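PDB 4QRO: gamma-resorcylate decarboxylase from Polaromonas, which probably catalyses the manganese-dependent, non-oxidative decarboxylation of gamma-resorcylate (2,6-dihydroxybenzoate) to resorcinol. Local coordinates for residues 37-45 against 87-95; 261-271 against 295-305. One frame throughout, in Å; residues are numbered along the deposited sequence.

Contact 1 of 2, residues 37-45 against 87-95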
loop_
_atom_site.group_PDB
_atom_site.type_symbol
_atom_site.label_atom_id
_atom_site.label_comp_id
_atom_site.label_asym_id
_atom_site.label_seq_id
_atom_site.Cartn_x
_atom_site.Cartn_y
_atom_site.Cartn_z
ATOM N N LEU A 37 -29.450 5.489 6.014
ATOM C CA LEU A 37 -30.724 4.921 6.397
ATOM C C LEU A 37 -31.678 4.803 5.228
ATOM O O LEU A 37 -32.655 4.076 5.312
ATOM C CB LEU A 37 -31.371 5.734 7.527
ATOM C CG LEU A 37 -30.687 5.651 8.882
ATOM C CD1 LEU A 37 -31.343 6.647 9.857
ATOM C CD2 LEU A 37 -30.694 4.234 9.431
ATOM N N ASP A 38 -31.402 5.496 4.130
ATOM C CA ASP A 38 -32.327 5.511 3.004
ATOM C C ASP A 38 -31.922 4.489 1.962
ATOM O O ASP A 38 -30.830 4.541 1.441
ATOM C CB ASP A 38 -32.430 6.899 2.368
ATOM C CG ASP A 38 -32.993 6.832 0.966
ATOM O OD1 ASP A 38 -34.165 6.435 0.797
ATOM O OD2 ASP A 38 -32.231 7.096 0.033
ATOM N N ILE A 39 -32.801 3.534 1.692
ATOM C CA ILE A 39 -32.610 2.601 0.596
ATOM C C ILE A 39 -33.594 2.861 -0.529
ATOM O O ILE A 39 -33.204 2.882 -1.674
ATOM C CB ILE A 39 -32.735 1.155 1.084
ATOM C CG1 ILE A 39 -31.554 0.812 1.999
ATOM C CG2 ILE A 39 -32.814 0.196 -0.101
ATOM C CD1 ILE A 39 -31.734 -0.499 2.722
ATOM N N GLN A 40 -34.869 3.095 -0.197
ATOM C CA GLN A 40 -35.951 3.124 -1.196
ATOM C C GLN A 40 -36.152 4.435 -1.967
ATOM O O GLN A 40 -36.716 4.422 -3.075
ATOM C CB GLN A 40 -37.303 2.756 -0.542
ATOM C CG GLN A 40 -37.328 1.425 0.186
ATOM C CD GLN A 40 -37.072 0.229 -0.728
ATOM O OE1 GLN A 40 -37.555 0.162 -1.866
ATOM N NE2 GLN A 40 -36.310 -0.718 -0.236
ATOM N N ASP A 41 -35.742 5.561 -1.416
ATOM C CA ASP A 41 -36.224 6.845 -1.935
ATOM C C ASP A 41 -35.135 7.613 -2.675
ATOM O O ASP A 41 -34.995 7.484 -3.882
ATOM C CB ASP A 41 -36.899 7.650 -0.805
ATOM C CG ASP A 41 -37.246 9.090 -1.204
ATOM O OD1 ASP A 41 -37.270 9.408 -2.405
ATOM O OD2 ASP A 41 -37.498 9.919 -0.306
ATOM N N ARG A 42 -34.349 8.396 -1.972
ATOM C CA ARG A 42 -33.396 9.263 -2.667
ATOM C C ARG A 42 -32.311 8.470 -3.395
ATOM O O ARG A 42 -31.885 8.852 -4.493
ATOM C CB ARG A 42 -32.791 10.276 -1.690
ATOM C CG ARG A 42 -31.713 11.160 -2.302
ATOM C CD ARG A 42 -31.349 12.258 -1.328
ATOM N NE ARG A 42 -30.210 13.034 -1.787
ATOM C CZ ARG A 42 -29.117 13.299 -1.067
ATOM N NH1 ARG A 42 -28.154 14.038 -1.611
ATOM N NH2 ARG A 42 -28.975 12.850 0.188
ATOM N N ARG A 43 -31.897 7.360 -2.791
ATOM C CA ARG A 43 -30.925 6.453 -3.377
ATOM C C ARG A 43 -31.314 6.018 -4.783
ATOM O O ARG A 43 -30.492 6.073 -5.697
ATOM C CB ARG A 43 -30.725 5.227 -2.473
ATOM C CG ARG A 43 -29.643 4.264 -2.938
ATOM C CD ARG A 43 -29.489 3.070 -1.999
ATOM N NE ARG A 43 -29.185 3.466 -0.614
ATOM C CZ ARG A 43 -28.124 3.066 0.090
ATOM N NH1 ARG A 43 -27.180 2.246 -0.418
ATOM N NH2 ARG A 43 -27.980 3.524 1.317
ATOM N N VAL A 44 -32.572 5.632 -4.969
ATOM C CA VAL A 44 -33.021 5.194 -6.276
ATOM C C VAL A 44 -33.129 6.376 -7.255
ATOM O O VAL A 44 -32.789 6.260 -8.439
ATOM C CB VAL A 44 -34.354 4.409 -6.153
ATOM C CG1 VAL A 44 -34.946 4.096 -7.530
ATOM C CG2 VAL A 44 -34.102 3.136 -5.363
ATOM N N ARG A 45 -33.595 7.519 -6.773
ATOM C CA ARG A 45 -33.595 8.717 -7.593
ATOM C C ARG A 45 -32.177 9.037 -8.102
ATOM O O ARG A 45 -31.990 9.384 -9.274
ATOM C CB ARG A 45 -34.183 9.875 -6.794
ATOM C CG ARG A 45 -33.977 11.255 -7.372
ATOM C CD ARG A 45 -34.805 12.254 -6.569
ATOM N NE ARG A 45 -35.890 11.567 -5.880
ATOM C CZ ARG A 45 -36.038 11.517 -4.559
ATOM N NH1 ARG A 45 -37.044 10.847 -4.059
ATOM N NH2 ARG A 45 -35.198 12.142 -3.749
ATOM N N GLN A 87 -35.996 -5.168 2.062
ATOM C CA GLN A 87 -35.760 -3.971 1.287
ATOM C C GLN A 87 -35.557 -4.314 -0.201
ATOM O O GLN A 87 -36.134 -3.668 -1.065
ATOM C CB GLN A 87 -34.556 -3.182 1.851
ATOM C CG GLN A 87 -34.803 -2.655 3.267
ATOM C CD GLN A 87 -35.966 -1.665 3.338
ATOM O OE1 GLN A 87 -35.977 -0.657 2.639
ATOM N NE2 GLN A 87 -36.958 -1.966 4.167
ATOM N N VAL A 88 -34.768 -5.353 -0.483
ATOM C CA VAL A 88 -34.561 -5.813 -1.841
ATOM C C VAL A 88 -35.906 -6.131 -2.461
ATOM O O VAL A 88 -36.188 -5.718 -3.596
ATOM C CB VAL A 88 -33.636 -7.057 -1.914
ATOM C CG1 VAL A 88 -33.663 -7.684 -3.293
ATOM C CG2 VAL A 88 -32.216 -6.663 -1.557
ATOM N N ALA A 89 -36.740 -6.838 -1.698
ATOM C CA ALA A 89 -38.059 -7.273 -2.179
ATOM C C ALA A 89 -38.970 -6.120 -2.601
ATOM O O ALA A 89 -39.863 -6.317 -3.417
ATOM C CB ALA A 89 -38.760 -8.134 -1.122
ATOM N N LYS A 90 -38.754 -4.925 -2.058
ATOM C CA LYS A 90 -39.583 -3.772 -2.395
ATOM C C LYS A 90 -39.260 -3.196 -3.765
ATOM O O LYS A 90 -40.142 -2.694 -4.427
ATOM C CB LYS A 90 -39.472 -2.687 -1.334
ATOM C CG LYS A 90 -39.888 -3.134 0.058
ATOM C CD LYS A 90 -39.967 -1.955 1.027
ATOM C CE LYS A 90 -40.890 -2.235 2.205
ATOM N NZ LYS A 90 -41.768 -1.064 2.512
ATOM N N GLN A 91 -37.999 -3.263 -4.189
ATOM C CA GLN A 91 -37.623 -2.837 -5.547
ATOM C C GLN A 91 -36.635 -3.850 -6.119
ATOM O O GLN A 91 -35.432 -3.554 -6.242
ATOM C CB GLN A 91 -37.032 -1.411 -5.521
ATOM C CG GLN A 91 -38.031 -0.350 -5.112
ATOM C CD GLN A 91 -37.564 1.085 -5.381
ATOM O OE1 GLN A 91 -37.383 1.490 -6.537
ATOM N NE2 GLN A 91 -37.390 1.863 -4.314
ATOM N N PRO A 92 -37.134 -5.064 -6.453
ATOM C CA PRO A 92 -36.269 -6.178 -6.846
ATOM C C PRO A 92 -35.612 -6.037 -8.236
ATOM O O PRO A 92 -34.704 -6.808 -8.555
ATOM C CB PRO A 92 -37.204 -7.410 -6.802
ATOM C CG PRO A 92 -38.571 -6.848 -7.014
ATOM C CD PRO A 92 -38.567 -5.440 -6.478
ATOM N N THR A 93 -36.037 -5.070 -9.040
ATOM C CA THR A 93 -35.325 -4.786 -10.309
ATOM C C THR A 93 -34.097 -3.872 -10.136
ATOM O O THR A 93 -33.291 -3.746 -11.053
ATOM C CB THR A 93 -36.261 -4.167 -11.357
ATOM O OG1 THR A 93 -36.604 -2.816 -11.003
ATOM C CG2 THR A 93 -37.536 -5.011 -11.495
ATOM N N ARG A 94 -33.949 -3.262 -8.959
ATOM C CA ARG A 94 -32.906 -2.253 -8.708
ATOM C C ARG A 94 -31.857 -2.664 -7.680
ATOM O O ARG A 94 -30.788 -2.052 -7.612
ATOM C CB ARG A 94 -33.568 -0.957 -8.222
ATOM C CG ARG A 94 -34.644 -0.380 -9.128
ATOM C CD ARG A 94 -34.225 -0.322 -10.567
ATOM N NE ARG A 94 -33.156 0.659 -10.779
ATOM C CZ ARG A 94 -33.343 1.954 -10.966
ATOM N NH1 ARG A 94 -34.572 2.475 -10.962
ATOM N NH2 ARG A 94 -32.292 2.742 -11.170
ATOM N N PHE A 95 -32.161 -3.692 -6.886
ATOM C CA PHE A 95 -31.316 -4.078 -5.769
ATOM C C PHE A 95 -31.076 -5.582 -5.724
ATOM O O PHE A 95 -31.939 -6.395 -6.122
ATOM C CB PHE A 95 -31.936 -3.625 -4.429
ATOM C CG PHE A 95 -32.029 -2.130 -4.252
ATOM C CD1 PHE A 95 -30.886 -1.312 -4.323
ATOM C CD2 PHE A 95 -33.258 -1.529 -3.966
ATOM C CE1 PHE A 95 -30.973 0.084 -4.160
ATOM C CE2 PHE A 95 -33.346 -0.149 -3.796
ATOM C CZ PHE A 95 -32.194 0.653 -3.893
#
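Gln-40 meets Gln-87 and Gln-91 in a chain of amide hydrogen bonds, a task that suits glutamine because one side chain can both donate and accept. NE2 of Gln-40 donates to OE1 of Gln-87 (2.9 Å) and to the backbone O of Gln-87 (3.1 Å), which also receives Lys-90 N from the opposite face of its plane. With its chain bent at chi2 (-63°), Gln-40 turns this amide onto the end of helix 70-90. NE2 of Gln-91 then holds both carbonyls of Gln-40. Gln-91 NE2 lies in the carbonyl plane of Gln-40 O, on a lone pair, at 2.9 Å, but stands above the side-chain carbonyl plane of Gln-40 OE1, 3.0 Å away.

Apolar contacts adjoin this network. Ile-39 sets CG2 over one face of the Phe-95 ring, 4.1 Å from its centroid, a CH-pi contact. Val-44 brings CG2 to Phe-95 CZ (3.5 Å); its short branched side chain also rests CG1 against the Arg-94 guanidinium.

Within 37-45, Asp-38 organises the turn: its carboxylate accepts from Asp-41 N (an Asx motif) and Arg-43 N, while its backbone O takes NE and NH2 of Arg-43 side-on.

Arg-94 binds carbonyls of Ile-52 and Glu-53 and pairs with Asp-48. Ile-39, Arg-43 of helix 42-49 and Phe-95 of strand 95-97 pack on Leu-57 of strand 52-59, so the turn after helix 70-90 is held between helix 42-49 and the parallel sheet.

Contact 2 of 2, residues 261-271 against 295-305. With GOL (glycerol), chain J.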
loop_
_atom_site.group_PDB
_atom_site.type_symbol
_atom_site.label_atom_id
_atom_site.label_comp_id
_atom_site.label_asym_id
_atom_site.label_seq_id
_atom_site.Cartn_x
_atom_site.Cartn_y
_atom_site.Cartn_z
ATOM N N THR A 261 -13.985 -0.103 -8.496
ATOM C CA THR A 261 -13.522 1.272 -8.608
ATOM C C THR A 261 -13.956 2.140 -7.416
ATOM O O THR A 261 -13.785 3.345 -7.435
ATOM C CB THR A 261 -14.023 1.928 -9.925
ATOM O OG1 THR A 261 -15.450 2.108 -9.876
ATOM C CG2 THR A 261 -13.650 1.074 -11.152
ATOM N N SER A 262 -14.491 1.544 -6.363
ATOM C CA SER A 262 -15.011 2.341 -5.279
ATOM C C SER A 262 -13.970 3.297 -4.692
ATOM O O SER A 262 -12.828 2.912 -4.417
ATOM C CB SER A 262 -15.519 1.454 -4.177
ATOM O OG SER A 262 -14.472 0.633 -3.695
ATOM N N GLY A 263 -14.398 4.545 -4.494
ATOM C CA GLY A 263 -13.607 5.533 -3.791
ATOM C C GLY A 263 -12.229 5.759 -4.372
ATOM O O GLY A 263 -11.344 6.224 -3.671
ATOM N N ASN A 264 -12.027 5.447 -5.647
ATOM C CA ASN A 264 -10.684 5.621 -6.243
ATOM C C ASN A 264 -10.819 6.038 -7.720
ATOM O O ASN A 264 -10.470 5.318 -8.673
ATOM C CB ASN A 264 -9.823 4.372 -6.000
ATOM C CG ASN A 264 -8.317 4.697 -5.880
ATOM O OD1 ASN A 264 -7.856 5.771 -6.294
ATOM N ND2 ASN A 264 -7.557 3.761 -5.335
ATOM N N PHE A 265 -11.393 7.231 -7.881
ATOM C CA PHE A 265 -11.823 7.755 -9.178
ATOM C C PHE A 265 -10.651 8.473 -9.851
ATOM O O PHE A 265 -10.660 9.715 -10.008
ATOM C CB PHE A 265 -12.990 8.703 -8.983
ATOM C CG PHE A 265 -14.068 8.167 -8.054
ATOM C CD1 PHE A 265 -14.526 6.855 -8.175
ATOM C CD2 PHE A 265 -14.606 8.977 -7.058
ATOM C CE1 PHE A 265 -15.502 6.362 -7.326
ATOM C CE2 PHE A 265 -15.598 8.491 -6.201
ATOM C CZ PHE A 265 -16.038 7.190 -6.329
ATOM N N ARG A 266 -9.673 7.654 -10.231
ATOM C CA ARG A 266 -8.375 8.124 -10.709
ATOM C C ARG A 266 -7.980 7.291 -11.934
ATOM O O ARG A 266 -7.743 6.059 -11.851
ATOM C CB ARG A 266 -7.342 8.003 -9.598
ATOM C CG ARG A 266 -5.979 8.619 -9.946
ATOM C CD ARG A 266 -6.100 10.081 -10.295
ATOM N NE ARG A 266 -4.811 10.778 -10.289
ATOM C CZ ARG A 266 -4.680 12.090 -10.417
ATOM N NH1 ARG A 266 -5.766 12.836 -10.586
ATOM N NH2 ARG A 266 -3.454 12.664 -10.394
ATOM N N THR A 267 -7.936 7.959 -13.080
ATOM C CA THR A 267 -7.694 7.302 -14.346
ATOM C C THR A 267 -6.330 6.622 -14.382
ATOM O O THR A 267 -6.230 5.474 -14.814
ATOM C CB THR A 267 -7.866 8.296 -15.508
ATOM O OG1 THR A 267 -9.235 8.701 -15.561
ATOM C CG2 THR A 267 -7.478 7.695 -16.841
ATOM N N GLN A 268 -5.280 7.304 -13.924
ATOM C CA GLN A 268 -3.949 6.645 -13.902
ATOM C C GLN A 268 -3.977 5.308 -13.156
ATOM O O GLN A 268 -3.356 4.325 -13.574
ATOM C CB GLN A 268 -2.899 7.561 -13.262
ATOM C CG GLN A 268 -2.577 8.803 -14.059
ATOM C CD GLN A 268 -3.370 10.018 -13.638
ATOM O OE1 GLN A 268 -4.588 9.952 -13.404
ATOM N NE2 GLN A 268 -2.696 11.156 -13.589
ATOM N N THR A 269 -4.675 5.283 -12.024
ATOM C CA THR A 269 -4.770 4.082 -11.179
ATOM C C THR A 269 -5.559 2.990 -11.880
ATOM O O THR A 269 -5.153 1.835 -11.852
ATOM C CB THR A 269 -5.431 4.453 -9.845
ATOM O OG1 THR A 269 -4.657 5.502 -9.256
ATOM C CG2 THR A 269 -5.521 3.318 -8.872
ATOM N N LEU A 270 -6.697 3.346 -12.468
ATOM C CA LEU A 270 -7.456 2.418 -13.309
ATOM C C LEU A 270 -6.608 1.816 -14.438
ATOM O O LEU A 270 -6.640 0.612 -14.655
ATOM C CB LEU A 270 -8.677 3.124 -13.928
ATOM C CG LEU A 270 -9.502 2.259 -14.900
ATOM C CD1 LEU A 270 -10.043 1.021 -14.181
ATOM C CD2 LEU A 270 -10.631 3.073 -15.530
ATOM N N ILE A 271 -5.846 2.655 -15.145
ATOM C CA ILE A 271 -5.019 2.187 -16.263
ATOM C C ILE A 271 -3.952 1.235 -15.759
ATOM O O ILE A 271 -3.724 0.193 -16.384
ATOM C CB ILE A 271 -4.384 3.349 -17.059
ATOM C CG1 ILE A 271 -5.471 4.146 -17.820
ATOM C CG2 ILE A 271 -3.325 2.856 -18.057
ATOM C CD1 ILE A 271 -4.927 5.436 -18.405
ATOM N N HIS A 295 -20.091 11.911 -8.369
ATOM C CA HIS A 295 -18.602 11.845 -8.473
ATOM C C HIS A 295 -18.115 10.545 -9.138
ATOM O O HIS A 295 -17.355 10.582 -10.098
ATOM C CB HIS A 295 -17.927 11.972 -7.106
ATOM C CG HIS A 295 -18.067 13.330 -6.475
ATOM N ND1 HIS A 295 -17.542 13.627 -5.232
ATOM C CD2 HIS A 295 -18.698 14.456 -6.898
ATOM C CE1 HIS A 295 -17.805 14.892 -4.937
ATOM N NE2 HIS A 295 -18.521 15.410 -5.923
ATOM N N ALA A 296 -18.576 9.404 -8.640
ATOM C CA ALA A 296 -18.193 8.101 -9.195
ATOM C C ALA A 296 -18.584 7.999 -10.667
ATOM O O ALA A 296 -17.761 7.681 -11.525
ATOM C CB ALA A 296 -18.834 6.988 -8.405
ATOM N N ALA A 297 -19.845 8.273 -10.957
ATOM C CA ALA A 297 -20.393 8.067 -12.284
ATOM C C ALA A 297 -19.830 9.005 -13.338
ATOM O O ALA A 297 -19.577 8.592 -14.473
ATOM C CB ALA A 297 -21.908 8.182 -12.238
ATOM N N ASP A 298 -19.716 10.282 -13.003
ATOM C CA ASP A 298 -19.132 11.278 -13.930
ATOM C C ASP A 298 -17.661 10.961 -14.282
ATOM O O ASP A 298 -17.229 11.123 -15.432
ATOM C CB ASP A 298 -19.216 12.673 -13.298
ATOM C CG ASP A 298 -20.647 13.216 -13.273
ATOM O OD1 ASP A 298 -21.530 12.646 -13.961
ATOM O OD2 ASP A 298 -20.880 14.218 -12.579
ATOM N N TRP A 299 -16.891 10.556 -13.283
ATOM C CA TRP A 299 -15.522 10.117 -13.537
ATOM C C TRP A 299 -15.512 8.911 -14.473
ATOM O O TRP A 299 -14.829 8.926 -15.497
ATOM C CB TRP A 299 -14.765 9.790 -12.250
ATOM C CG TRP A 299 -13.524 8.992 -12.563
ATOM C CD1 TRP A 299 -12.338 9.475 -13.062
ATOM C CD2 TRP A 299 -13.363 7.582 -12.443
ATOM N NE1 TRP A 299 -11.461 8.458 -13.253
ATOM C CE2 TRP A 299 -12.077 7.272 -12.912
ATOM C CE3 TRP A 299 -14.198 6.539 -12.003
ATOM C CZ2 TRP A 299 -11.575 5.968 -12.895
ATOM C CZ3 TRP A 299 -13.711 5.256 -11.984
ATOM C CH2 TRP A 299 -12.407 4.968 -12.442
ATOM N N PHE A 300 -16.305 7.880 -14.153
ATOM C CA PHE A 300 -16.276 6.641 -14.948
ATOM C C PHE A 300 -16.800 6.839 -16.378
ATOM O O PHE A 300 -16.303 6.213 -17.326
ATOM C CB PHE A 300 -17.057 5.528 -14.271
ATOM C CG PHE A 300 -17.041 4.241 -15.045
ATOM C CD1 PHE A 300 -15.889 3.473 -15.104
ATOM C CD2 PHE A 300 -18.175 3.802 -15.728
ATOM C CE1 PHE A 300 -15.876 2.281 -15.824
ATOM C CE2 PHE A 300 -18.157 2.625 -16.468
ATOM C CZ PHE A 300 -17.007 1.858 -16.500
ATOM N N GLU A 301 -17.781 7.729 -16.524
ATOM C CA GLU A 301 -18.367 8.069 -17.825
ATOM C C GLU A 301 -17.320 8.458 -18.861
ATOM O O GLU A 301 -17.448 8.126 -20.046
ATOM C CB GLU A 301 -19.317 9.260 -17.640
ATOM C CG GLU A 301 -20.082 9.696 -18.888
ATOM C CD GLU A 301 -21.214 8.755 -19.231
ATOM O OE1 GLU A 301 -21.916 9.035 -20.219
ATOM O OE2 GLU A 301 -21.404 7.743 -18.517
ATOM N N ASN A 302 -16.297 9.165 -18.393
ATOM C CA ASN A 302 -15.303 9.800 -19.254
ATOM C C ASN A 302 -13.881 9.317 -19.067
ATOM O O ASN A 302 -12.966 9.882 -19.696
ATOM C CB ASN A 302 -15.317 11.319 -18.982
ATOM C CG ASN A 302 -16.618 11.976 -19.423
ATOM O OD1 ASN A 302 -17.113 11.728 -20.518
ATOM N ND2 ASN A 302 -17.187 12.794 -18.560
ATOM N N THR A 303 -13.646 8.341 -18.195
ATOM C CA THR A 303 -12.257 7.861 -17.999
ATOM C C THR A 303 -11.708 7.260 -19.322
ATOM O O THR A 303 -12.454 6.780 -20.185
ATOM C CB THR A 303 -12.126 6.924 -16.811
ATOM O OG1 THR A 303 -10.735 6.678 -16.536
ATOM C CG2 THR A 303 -12.893 5.613 -17.081
ATOM N N SER A 304 -10.389 7.330 -19.476
ATOM C CA SER A 304 -9.725 7.108 -20.768
ATOM C C SER A 304 -9.477 5.644 -21.095
ATOM O O SER A 304 -8.336 5.168 -21.089
ATOM C CB SER A 304 -8.416 7.900 -20.765
ATOM O OG SER A 304 -8.748 9.263 -20.542
ATOM N N ILE A 305 -10.568 4.934 -21.403
ATOM C CA ILE A 305 -10.492 3.527 -21.746
ATOM C C ILE A 305 -11.344 3.324 -22.996
ATOM O O ILE A 305 -11.986 4.243 -23.457
ATOM C CB ILE A 305 -10.966 2.623 -20.578
ATOM C CG1 ILE A 305 -12.414 2.933 -20.161
ATOM C CG2 ILE A 305 -10.034 2.789 -19.385
ATOM C CD1 ILE A 305 -12.948 2.027 -19.043
HETATM C C1 GOL J . -9.543 11.533 -16.368
HETATM O O1 GOL J . -10.532 11.680 -15.311
HETATM C C2 GOL J . -10.182 11.366 -17.745
HETATM O O2 GOL J . -9.699 10.139 -18.293
HETATM C C3 GOL J . -9.837 12.513 -18.698
HETATM O O3 GOL J . -8.740 12.143 -19.546
HETATM O O HOH W 1 -8.930 10.667 -13.134
#
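The indole of Trp-299 lies flat against the backbone of the 264-266 turn. In this amidohydrolase fold, a distorted (beta/alpha) barrel, the contact joins the loop after strand 257-260 and the first turn of helix 267-276 to helix 293-302 and the residues that follow it. Phe-265 CA sits over the centre of the six-membered ring of Trp-299, 3.8 Å from the centroid, as a CH-pi contact, and Phe-265 O lies over the same indole. Thr-303 CB is on the opposite face, while Thr-267 OG1 and Thr-261 CB approach edges. Phe-265, the centre of an inverse gamma turn, offers one ring face to Ala-296 CA, 3.8 Å from its centroid, and its CZ to Ala-296 CB (3.5 Å); the small alanine allows this close approach of ring and helix. The two aromatic rings meet obliquely, with planes 37° apart.

Trp-299 reaches the loop because its CG is anti to the backbone N (chi1 164°), and its breadth spans from Thr-261 to Thr-267. Leu-270, a branched apolar residue, puts CD2 against Thr-303 CG2 (3.7 Å) and Ile-305 CG2 (3.9 Å).

Neighbours fix the loop: Thr-261 OG1 bonds to Ser-285 O, and Asn-264 ND2 to His-218 O. Across the dimer interface, Arg-266 forms a salt bridge with Glu-276 of the second subunit.

Polar groups gather at the start of helix 267-276. Thr-267 N donates to a water, which also receives a weak bond from Trp-299 NE1. A glycerol, probably from the crystallisation liquor, joins Thr-267 to Ser-304: its O2 lies 2.6 Å from Ser-304 OG. Beside it, the hydroxyls of the two threonines bond directly, Thr-267 OG1 to Thr-303 OG1 at 2.7 Å.

Contacts 1 and 2 follow one another along the chain and do not touch: their centres are 25 Å apart and their nearest atoms about 11 Å. Both lie at a similar distance from the metal centre. The side chains of Arg-43 in contact 1 and Phe-265 in contact 2 are each about 10 Å from the manganese ion, and the Asn-264 side chain is about 9 Å from the bound 2-nitroresorcinol. Each has a bond to a metal ligand, consistent with a second-shell role: Arg-43 NH2 bonds to the backbone O of His-10, whereas Ser-262 OG bonds to the carboxylate of Glu-8. The second subunit packs against contact 2 but does not touch contact 1.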